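Local coordinates for protein probable TonB-dependent receptor (Pseudomonas aeruginosa, PDB 4K3F) that probably serves as the periplasmic, lipid-attached binding component for methionine uptake and holds selenomethionine in its ligand pocket, at residues 64-67 with 68-72; 107-110 with 111-114; 225-229 with 230-234; 179-182 with 183-186. All coordinates share one frame; numbering follows the deposited sequence.

Contact 1: residues 64-67 with 68-72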
loop_
_atom_site.group_PDB
_atom_site.type_symbol
_atom_site.label_atom_id
_atom_site.label_comp_id
_atom_site.label_asym_id
_atom_site.label_seq_id
_atom_site.Cartn_x
_atom_site.Cartn_y
_atom_site.Cartn_z
ATOM N N ASP A 64 1.231 -2.566 -12.138
ATOM C CA ASP A 64 1.224 -3.394 -13.353
ATOM C C ASP A 64 -0.225 -3.746 -13.774
ATOM O O ASP A 64 -0.614 -3.689 -14.985
ATOM C CB ASP A 64 2.020 -4.687 -13.132
ATOM C CG ASP A 64 3.518 -4.460 -12.946
ATOM O OD1 ASP A 64 4.028 -3.388 -13.279
ATOM O OD2 ASP A 64 4.203 -5.421 -12.464
ATOM N N GLU A 65 -1.038 -4.136 -12.781
ATOM C CA GLU A 65 -2.435 -4.432 -13.010
ATOM C C GLU A 65 -3.212 -3.202 -13.439
ATOM O O GLU A 65 -4.068 -3.278 -14.335
ATOM C CB GLU A 65 -3.039 -5.038 -11.743
ATOM C CG GLU A 65 -4.522 -5.343 -11.823
ATOM C CD GLU A 65 -4.935 -6.272 -12.952
ATOM O OE1 GLU A 65 -4.112 -7.078 -13.453
ATOM O OE2 GLU A 65 -6.136 -6.239 -13.285
ATOM N N PHE A 66 -2.879 -2.036 -12.831
ATOM C CA PHE A 66 -3.540 -0.791 -13.220
ATOM C C PHE A 66 -3.231 -0.450 -14.688
ATOM O O PHE A 66 -4.131 -0.152 -15.476
ATOM C CB PHE A 66 -3.177 0.320 -12.221
ATOM C CG PHE A 66 -4.091 1.521 -12.308
ATOM C CD1 PHE A 66 -3.940 2.445 -13.316
ATOM C CD2 PHE A 66 -5.077 1.705 -11.364
ATOM C CE1 PHE A 66 -4.792 3.530 -13.395
ATOM C CE2 PHE A 66 -5.902 2.806 -11.415
ATOM C CZ PHE A 66 -5.767 3.698 -12.451
ATOM N N ASN A 67 -1.967 -0.504 -15.099
ATOM C CA ASN A 67 -1.645 -0.263 -16.497
ATOM C C ASN A 67 -2.317 -1.236 -17.448
ATOM O O ASN A 67 -2.758 -0.857 -18.546
ATOM C CB ASN A 67 -0.141 -0.377 -16.698
ATOM C CG ASN A 67 0.634 0.866 -16.231
ATOM O OD1 ASN A 67 0.195 2.016 -16.332
ATOM N ND2 ASN A 67 1.841 0.628 -15.811
ATOM N N LYS A 68 -2.382 -2.500 -17.047
ATOM C CA LYS A 68 -3.090 -3.497 -17.843
ATOM C C LYS A 68 -4.577 -3.118 -17.985
ATOM O O LYS A 68 -5.100 -3.060 -19.104
ATOM C CB LYS A 68 -2.951 -4.872 -17.225
ATOM C CG LYS A 68 -3.699 -5.965 -17.966
ATOM C CD LYS A 68 -3.563 -7.301 -17.241
ATOM C CE LYS A 68 -4.256 -8.414 -18.016
ATOM N NZ LYS A 68 -5.723 -8.207 -18.068
ATOM N N ALA A 69 -5.241 -2.842 -16.861
ATOM C CA ALA A 69 -6.667 -2.559 -16.875
ATOM C C ALA A 69 -7.013 -1.286 -17.634
ATOM O O ALA A 69 -8.007 -1.227 -18.340
ATOM C CB ALA A 69 -7.210 -2.488 -15.487
ATOM N N LYS A 70 -6.202 -0.259 -17.459
ATOM C CA LYS A 70 -6.493 1.039 -18.040
ATOM C C LYS A 70 -5.822 1.334 -19.368
ATOM O O LYS A 70 -6.090 2.365 -19.980
ATOM C CB LYS A 70 -6.102 2.100 -17.008
ATOM C CG LYS A 70 -6.892 2.013 -15.740
ATOM C CD LYS A 70 -8.386 1.873 -16.004
ATOM C CE LYS A 70 -9.231 2.315 -14.827
ATOM N NZ LYS A 70 -8.812 1.669 -13.561
ATOM N N GLY A 71 -4.915 0.472 -19.798
ATOM C CA GLY A 71 -4.121 0.691 -21.012
ATOM C C GLY A 71 -3.140 1.848 -20.942
ATOM O O GLY A 71 -2.904 2.535 -21.935
ATOM N N THR A 72 -2.572 2.053 -19.760
ATOM C CA THR A 72 -1.618 3.148 -19.533
ATOM C C THR A 72 -0.194 2.630 -19.457
ATOM O O THR A 72 0.068 1.424 -19.519
ATOM C CB THR A 72 -1.991 3.926 -18.254
ATOM O OG1 THR A 72 -2.163 3.036 -17.153
ATOM C CG2 THR A 72 -3.320 4.677 -18.502
HETATM O O HOH W 1 -6.707 -6.507 -16.070
HETATM O O HOH W 2 -0.887 -0.924 -20.986
#

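Contact 2: residues 107-110 with 111-114. With MSE (selenomethionine), chain B.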
loop_
_atom_site.group_PDB
_atom_site.type_symbol
_atom_site.label_atom_id
_atom_site.label_comp_id
_atom_site.label_asym_id
_atom_site.label_seq_id
_atom_site.Cartn_x
_atom_site.Cartn_y
_atom_site.Cartn_z
ATOM N N PRO A 107 -9.641 -6.342 0.508
ATOM C CA PRO A 107 -9.829 -5.448 -0.635
ATOM C C PRO A 107 -10.329 -6.144 -1.897
ATOM O O PRO A 107 -10.035 -7.299 -2.129
ATOM C CB PRO A 107 -8.418 -4.867 -0.867
ATOM C CG PRO A 107 -7.740 -4.991 0.466
ATOM C CD PRO A 107 -8.264 -6.284 1.053
ATOM N N ASN A 108 -11.074 -5.418 -2.693
ATOM C CA ASN A 108 -11.704 -6.003 -3.899
ATOM C C ASN A 108 -10.922 -5.756 -5.191
ATOM O O ASN A 108 -11.367 -6.148 -6.265
ATOM C CB ASN A 108 -13.164 -5.568 -4.055
ATOM C CG ASN A 108 -13.334 -4.084 -4.341
ATOM O OD1 ASN A 108 -12.383 -3.313 -4.429
ATOM N ND2 ASN A 108 -14.565 -3.700 -4.601
ATOM N N ASP A 109 -9.736 -5.160 -5.097
ATOM C CA ASP A 109 -8.875 -5.045 -6.276
ATOM C C ASP A 109 -7.963 -6.296 -6.381
ATOM O O ASP A 109 -7.686 -6.977 -5.399
ATOM C CB ASP A 109 -8.012 -3.770 -6.258
ATOM C CG ASP A 109 -7.076 -3.739 -5.116
ATOM O OD1 ASP A 109 -7.514 -3.482 -3.972
ATOM O OD2 ASP A 109 -5.885 -3.974 -5.340
ATOM N N ALA A 110 -7.536 -6.615 -7.589
ATOM C CA ALA A 110 -6.915 -7.913 -7.808
ATOM C C ALA A 110 -5.665 -8.166 -6.936
ATOM O O ALA A 110 -5.501 -9.262 -6.349
ATOM C CB ALA A 110 -6.560 -8.087 -9.291
ATOM N N THR A 111 -4.759 -7.186 -6.856
ATOM C CA THR A 111 -3.510 -7.415 -6.143
ATOM C C THR A 111 -3.618 -7.311 -4.628
ATOM O O THR A 111 -3.032 -8.105 -3.927
ATOM C CB THR A 111 -2.342 -6.564 -6.669
ATOM O OG1 THR A 111 -2.581 -5.159 -6.460
ATOM C CG2 THR A 111 -2.162 -6.822 -8.146
ATOM N N ASN A 112 -4.369 -6.359 -4.118
ATOM C CA ASN A 112 -4.533 -6.288 -2.669
ATOM C C ASN A 112 -5.485 -7.364 -2.112
ATOM O O ASN A 112 -5.290 -7.825 -0.974
ATOM C CB ASN A 112 -4.870 -4.879 -2.216
ATOM C CG ASN A 112 -3.742 -3.930 -2.465
ATOM O OD1 ASN A 112 -2.683 -3.999 -1.825
ATOM N ND2 ASN A 112 -3.973 -3.018 -3.358
ATOM N N GLY A 113 -6.454 -7.787 -2.928
ATOM C CA GLY A 113 -7.295 -8.943 -2.594
ATOM C C GLY A 113 -6.435 -10.211 -2.534
ATOM O O GLY A 113 -6.484 -10.958 -1.564
ATOM N N GLY A 114 -5.600 -10.434 -3.550
ATOM C CA GLY A 114 -4.758 -11.618 -3.595
ATOM C C GLY A 114 -3.789 -11.660 -2.441
ATOM O O GLY A 114 -3.586 -12.679 -1.825
HETATM N N MSE B 300 0.207 1.744 0.699
HETATM C CA MSE B 300 -0.592 0.592 0.191
HETATM C C MSE B 300 0.103 -0.674 0.680
HETATM O O MSE B 300 1.333 -0.761 0.612
HETATM O OXT MSE B 300 -0.563 -1.615 1.127
HETATM C CB MSE B 300 -0.698 0.599 -1.343
HETATM C CG MSE B 300 -1.531 -0.544 -1.872
HETATM SE SE MSE B 300 -1.476 -0.578 -3.835
HETATM C CE MSE B 300 -2.438 1.003 -4.211
HETATM O O HOH W 3 -4.851 -4.503 -7.867
#

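Contact 3: residues 225-229 with 230-234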
loop_
_atom_site.group_PDB
_atom_site.type_symbol
_atom_site.label_atom_id
_atom_site.label_comp_id
_atom_site.label_asym_id
_atom_site.label_seq_id
_atom_site.Cartn_x
_atom_site.Cartn_y
_atom_site.Cartn_z
ATOM N N LYS A 225 15.113 7.647 5.963
ATOM C CA LYS A 225 15.066 6.348 6.629
ATOM C C LYS A 225 14.822 6.554 8.125
ATOM O O LYS A 225 13.967 5.921 8.726
ATOM C CB LYS A 225 16.346 5.545 6.372
ATOM C CG LYS A 225 16.454 4.266 7.173
ATOM C CD LYS A 225 17.775 3.574 6.873
ATOM C CE LYS A 225 17.596 2.520 5.825
ATOM N NZ LYS A 225 18.719 1.560 5.837
ATOM N N GLN A 226 15.540 7.511 8.706
ATOM C CA GLN A 226 15.368 7.829 10.110
ATOM C C GLN A 226 13.947 8.294 10.390
ATOM O O GLN A 226 13.343 7.874 11.387
ATOM C CB GLN A 226 16.372 8.918 10.541
ATOM C CG GLN A 226 16.236 9.425 11.984
ATOM C CD GLN A 226 16.346 8.325 13.013
ATOM O OE1 GLN A 226 17.223 7.478 12.896
ATOM N NE2 GLN A 226 15.459 8.333 14.031
ATOM N N PHE A 227 13.432 9.194 9.549
ATOM C CA PHE A 227 12.080 9.685 9.765
ATOM C C PHE A 227 11.107 8.506 9.777
ATOM O O PHE A 227 10.239 8.407 10.626
ATOM C CB PHE A 227 11.648 10.707 8.683
ATOM C CG PHE A 227 10.172 11.017 8.713
ATOM C CD1 PHE A 227 9.641 11.840 9.699
ATOM C CD2 PHE A 227 9.314 10.485 7.774
ATOM C CE1 PHE A 227 8.283 12.109 9.753
ATOM C CE2 PHE A 227 7.962 10.752 7.813
ATOM C CZ PHE A 227 7.442 11.560 8.811
ATOM N N ILE A 228 11.227 7.620 8.786
ATOM C CA ILE A 228 10.292 6.490 8.657
ATOM C C ILE A 228 10.356 5.617 9.915
ATOM O O ILE A 228 9.341 5.201 10.472
ATOM C CB ILE A 228 10.603 5.658 7.389
ATOM C CG1 ILE A 228 10.206 6.447 6.122
ATOM C CG2 ILE A 228 9.875 4.325 7.427
ATOM C CD1 ILE A 228 10.740 5.873 4.822
ATOM N N GLN A 229 11.564 5.322 10.348
ATOM C CA GLN A 229 11.740 4.480 11.530
ATOM C C GLN A 229 11.114 5.057 12.822
ATOM O O GLN A 229 10.367 4.375 13.561
ATOM C CB GLN A 229 13.238 4.241 11.724
ATOM C CG GLN A 229 13.799 3.233 10.729
ATOM C CD GLN A 229 15.305 3.162 10.773
ATOM O OE1 GLN A 229 15.965 4.093 11.231
ATOM N NE2 GLN A 229 15.863 2.073 10.259
ATOM N N GLU A 230 11.436 6.310 13.113
ATOM C CA GLU A 230 10.961 6.951 14.347
ATOM C C GLU A 230 9.466 7.281 14.283
ATOM O O GLU A 230 8.770 7.180 15.285
ATOM C CB GLU A 230 11.788 8.212 14.658
ATOM C CG GLU A 230 11.449 9.403 13.770
ATOM C CD GLU A 230 12.228 10.666 14.126
ATOM O OE1 GLU A 230 13.450 10.697 13.829
ATOM O OE2 GLU A 230 11.602 11.629 14.667
ATOM N N LYS A 231 8.968 7.667 13.101
ATOM C CA LYS A 231 7.576 8.110 13.000
ATOM C C LYS A 231 6.607 6.927 13.088
ATOM O O LYS A 231 5.597 6.993 13.788
ATOM C CB LYS A 231 7.379 8.911 11.710
ATOM C CG LYS A 231 5.968 9.408 11.500
ATOM C CD LYS A 231 5.566 10.565 12.398
ATOM C CE LYS A 231 4.141 10.966 12.051
ATOM N NZ LYS A 231 3.601 11.957 12.999
ATOM N N TYR A 232 6.899 5.850 12.361
ATOM C CA TYR A 232 5.934 4.765 12.207
ATOM C C TYR A 232 6.258 3.545 13.060
ATOM O O TYR A 232 5.450 2.626 13.107
ATOM C CB TYR A 232 5.771 4.419 10.707
ATOM C CG TYR A 232 5.439 5.639 9.890
ATOM C CD1 TYR A 232 4.196 6.260 9.995
ATOM C CD2 TYR A 232 6.387 6.215 9.044
ATOM C CE1 TYR A 232 3.896 7.401 9.272
ATOM C CE2 TYR A 232 6.116 7.365 8.339
ATOM C CZ TYR A 232 4.875 7.958 8.459
ATOM O OH TYR A 232 4.617 9.094 7.759
ATOM N N LYS A 233 7.443 3.513 13.665
ATOM C CA LYS A 233 7.773 2.518 14.718
ATOM C C LYS A 233 7.503 1.069 14.240
ATOM O O LYS A 233 6.891 0.236 14.939
ATOM C CB LYS A 233 7.021 2.830 15.985
ATOM C CG LYS A 233 7.478 4.121 16.646
ATOM C CD LYS A 233 6.503 4.498 17.734
ATOM C CE LYS A 233 7.023 5.682 18.525
ATOM N NZ LYS A 233 6.180 5.955 19.724
ATOM N N GLY A 234 7.976 0.793 13.028
ATOM C CA GLY A 234 7.927 -0.553 12.474
ATOM C C GLY A 234 6.700 -0.829 11.612
ATOM O O GLY A 234 6.660 -1.838 10.910
HETATM O O HOH W 4 8.724 2.543 10.972
#

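Contact 4: residues 179-182 with 183-186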
loop_
_atom_site.group_PDB
_atom_site.type_symbol
_atom_site.label_atom_id
_atom_site.label_comp_id
_atom_site.label_asym_id
_atom_site.label_seq_id
_atom_site.Cartn_x
_atom_site.Cartn_y
_atom_site.Cartn_z
ATOM N N LYS A 179 -6.094 5.257 12.894
ATOM C CA LYS A 179 -5.456 5.080 14.217
ATOM C C LYS A 179 -5.357 3.632 14.653
ATOM O O LYS A 179 -5.280 3.361 15.838
ATOM C CB LYS A 179 -6.165 5.915 15.307
ATOM C CG LYS A 179 -6.341 7.383 14.955
ATOM C CD LYS A 179 -5.035 7.994 14.467
ATOM C CE LYS A 179 -5.090 9.511 14.442
ATOM N NZ LYS A 179 -5.077 10.084 15.821
ATOM N N LEU A 180 -5.289 2.700 13.709
ATOM C CA LEU A 180 -4.970 1.318 14.057
ATOM C C LEU A 180 -3.468 1.204 14.163
ATOM O O LEU A 180 -2.725 1.943 13.514
ATOM C CB LEU A 180 -5.572 0.327 13.048
ATOM C CG LEU A 180 -7.088 0.410 12.872
ATOM C CD1 LEU A 180 -7.584 -0.363 11.658
ATOM C CD2 LEU A 180 -7.779 -0.107 14.125
ATOM N N ASN A 181 -3.008 0.321 15.037
ATOM C CA ASN A 181 -1.582 0.112 15.247
ATOM C C ASN A 181 -1.278 -1.308 14.791
ATOM O O ASN A 181 -1.600 -2.249 15.482
ATOM C CB ASN A 181 -1.193 0.274 16.730
ATOM C CG ASN A 181 0.314 0.169 16.953
ATOM O OD1 ASN A 181 1.008 -0.643 16.321
ATOM N ND2 ASN A 181 0.830 1.005 17.838
ATOM N N PRO A 182 -0.694 -1.462 13.600
ATOM C CA PRO A 182 -0.449 -2.791 13.045
ATOM C C PRO A 182 0.394 -3.688 13.949
ATOM O O PRO A 182 0.133 -4.892 14.064
ATOM C CB PRO A 182 0.311 -2.480 11.745
ATOM C CG PRO A 182 -0.151 -1.113 11.370
ATOM C CD PRO A 182 -0.408 -0.385 12.633
ATOM N N THR A 183 1.423 -3.121 14.559
ATOM C CA THR A 183 2.338 -3.907 15.374
ATOM C C THR A 183 1.677 -4.366 16.709
ATOM O O THR A 183 1.995 -5.432 17.223
ATOM C CB THR A 183 3.706 -3.180 15.590
ATOM O OG1 THR A 183 3.501 -1.976 16.315
ATOM C CG2 THR A 183 4.356 -2.849 14.308
ATOM N N LYS A 184 0.709 -3.628 17.232
ATOM C CA LYS A 184 0.027 -4.036 18.463
ATOM C C LYS A 184 -1.360 -4.636 18.294
ATOM O O LYS A 184 -1.765 -5.452 19.104
ATOM C CB LYS A 184 -0.135 -2.832 19.397
ATOM C CG LYS A 184 1.176 -2.183 19.827
ATOM C CD LYS A 184 0.959 -1.072 20.847
ATOM C CE LYS A 184 2.164 -0.151 20.955
ATOM N NZ LYS A 184 1.894 0.924 21.950
ATOM N N ASP A 185 -2.112 -4.185 17.301
ATOM C CA ASP A 185 -3.524 -4.540 17.134
ATOM C C ASP A 185 -3.695 -5.763 16.192
ATOM O O ASP A 185 -4.701 -6.433 16.292
ATOM C CB ASP A 185 -4.349 -3.362 16.540
ATOM C CG ASP A 185 -4.384 -2.110 17.432
ATOM O OD1 ASP A 185 -4.112 -2.243 18.649
ATOM O OD2 ASP A 185 -4.726 -0.993 16.901
ATOM N N ALA A 186 -2.754 -6.035 15.275
ATOM C CA ALA A 186 -2.997 -7.023 14.209
ATOM C C ALA A 186 -3.071 -8.446 14.771
ATOM O O ALA A 186 -2.274 -8.814 15.634
ATOM C CB ALA A 186 -1.937 -6.948 13.113
#

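Contact 1: residues 64-67 with 68-72
K70 folds back over F66 one turn earlier, in the last turn of helix 60-70, where G71, with positive phi, ends the helix. The lysine can be followed outward. Its CB lies 3.4 Å from F66 O, the same oxygen that accepts the i-to-i+4 bond from K70 N. With CG beside the backbone N (chi1 -63°), CG comes over a face of the F66 ring, in a CH-pi contact 3.9 Å from the centroid and closest to CE1. Bends at chi2 and chi4 then bring NZ back to the ring, 4.2 Å from the F66 centroid, off-centre but within cation-pi range on the CE2-CZ side. The chain thus meets the ring twice, once through a methylene and once through the ammonium. The F66 side chain also touches N44 of helix 42-48.

Beyond the glycine the chain is turned back on N67: T72 N donates to N67 O, and water 2 joins that oxygen to T72 O. The N67 amide is held from both ends, with ND2 donating to L74 O. T72 OG1 reaches its OD1 in the amide plane, on a lone pair, at 2.7 Å.

Contact 2: residues 107-110 with 111-114
The N-terminal turn of helix 110-122 brings N112 into the ligand pocket, and D109, the N-cap, caps that turn and grips N112. With chi1 at 62°, the D109 carboxylate is tucked between its own backbone N and carbonyl carbon and faces the opening turn. There OD2 takes two bonds from one residue. N112 N reaches D109 OD2 at 3.1 Å from well above the carboxylate plane, while N112 ND2 meets D109 OD2 at 2.9 Å on the syn side, nearer that plane. The amide and carboxylate planes stand 65° apart. Water 3 donates a third hydrogen bond to D109 OD2 and accepts one from T111 N, extending the cap to another amide of the first turn. The backbone continues the pattern, G113 N donating to D109 O and G114 N to A110 O.

P107 packs its CB against N112 CB at 3.8 Å, the two side chains crossing at about a right angle, and P107 O comes to 3.2 Å from G113 CA.

The pinned amide then faces the ligand: N112 ND2 lies 3.5 Å from the selenium of the bound selenomethionine. Its other end, OD1, accepts from H59 NE2, so both ends of the amide are engaged and its rotation is probably well defined. This is an aspartate N-cap whose second-shell carboxylate positions a first-shell asparagine, here in the binding site of an NlpA-family lipoprotein.

Contact 3: residues 225-229 with 230-234
From E230 N to Q226 O, K231 N to F227 O, Y232 N to I228 O and K233 N to Q229 O, a run of i-to-i+4 bonds carries helix 222-232 to its end. The last is the most bent, at 137°, and K233, with positive phi, is the first residue to leave the helix. Water 4 takes over beyond it, donating to I228 O and accepting from G234 N at 2.8 Å, and so ties the departing chain to the final turn.

On one flank, Q226 NE2 donates to E230 OE1 at 3.1 Å. The bond is nearly straight, and the acceptor lies in the Q226 amide plane, although the carboxylate oxygen is met on its anti side.

On another flank K231 lies alongside F227, pointing the same way. Its CB sits over the F227 face, 4.0 Å from the centroid, and its CG lies over the centre of the Y232 ring, so successive methylenes touch two rings. Those rings are set nearly perpendicular but obliquely, F227 CE2 lying 3.9 Å from Y232 CE2. F227 touches V20 of helix 11-26, and Y232 OH is hydrogen-bonded to E16 OE1.

Chemically, K231 gives its aliphatic stem to the aromatic pair while NZ makes a weak hydrogen bond to a glycerol, probably from the crystallisation liquor: apolar packing and a polar tip coexist in one side chain.

Contact 4: residues 179-182 with 183-186
N181 and D185 exchange bonds across the first turn of helix 182-185. D185 N donates to N181 O at 2.7 Å, nearly in line with the carbonyl. In return N181 N donates to D185 OD2 at 2.9 Å, approaching from above the carboxylate plane. The carboxylate therefore bonds the residue that leads into its own helix.

N181 is the N-cap. With CG anti to the backbone N (chi1 -175°), its amide swings over the start of the turn, and OD1 accepts two donors. T183 OG1 arrives in the amide plane, on a lone pair, at 2.8 Å; K184 N comes from high above that plane at 3.1 Å. The two approaches differ enough in direction for one oxygen to serve both.

Outside these bonds, the extended K184 stem lies across the N181 amide, with ND2 3.6 Å from K184 CE, and N181 CB lies 3.8 Å from D185 OD2.

Helix 172-177 ends in a Schellman motif at K179, and L180 and N181 link it to the short helix described here. L180, P182 and D185 all touch Y88 of strand 86-88, while L180 also touches A175 and P182 touches L176, both of helix 172-177.

Overall arrangement
The four contacts, each a helix end, fall into two touching pairs. Contacts 1 and 2, with centres about 14 Å apart, meet where E65 CB packs on T111 CG2 at 4.1 Å. Contacts 3 and 4, with centres about 15 Å apart, meet where T183 CG2 lies 4.0 Å from K233 O. Contacts 1 and 3 lie on opposite sides of the chain's centre, as do contacts 1 and 4, at about 32 Å between centres in both cases. Selenomethionine is touched directly by contact 2. The side chain of F66 is about 8 Å from the bound selenomethionine, that of P182 about 10 Å from it and that of Y232 about 11 Å.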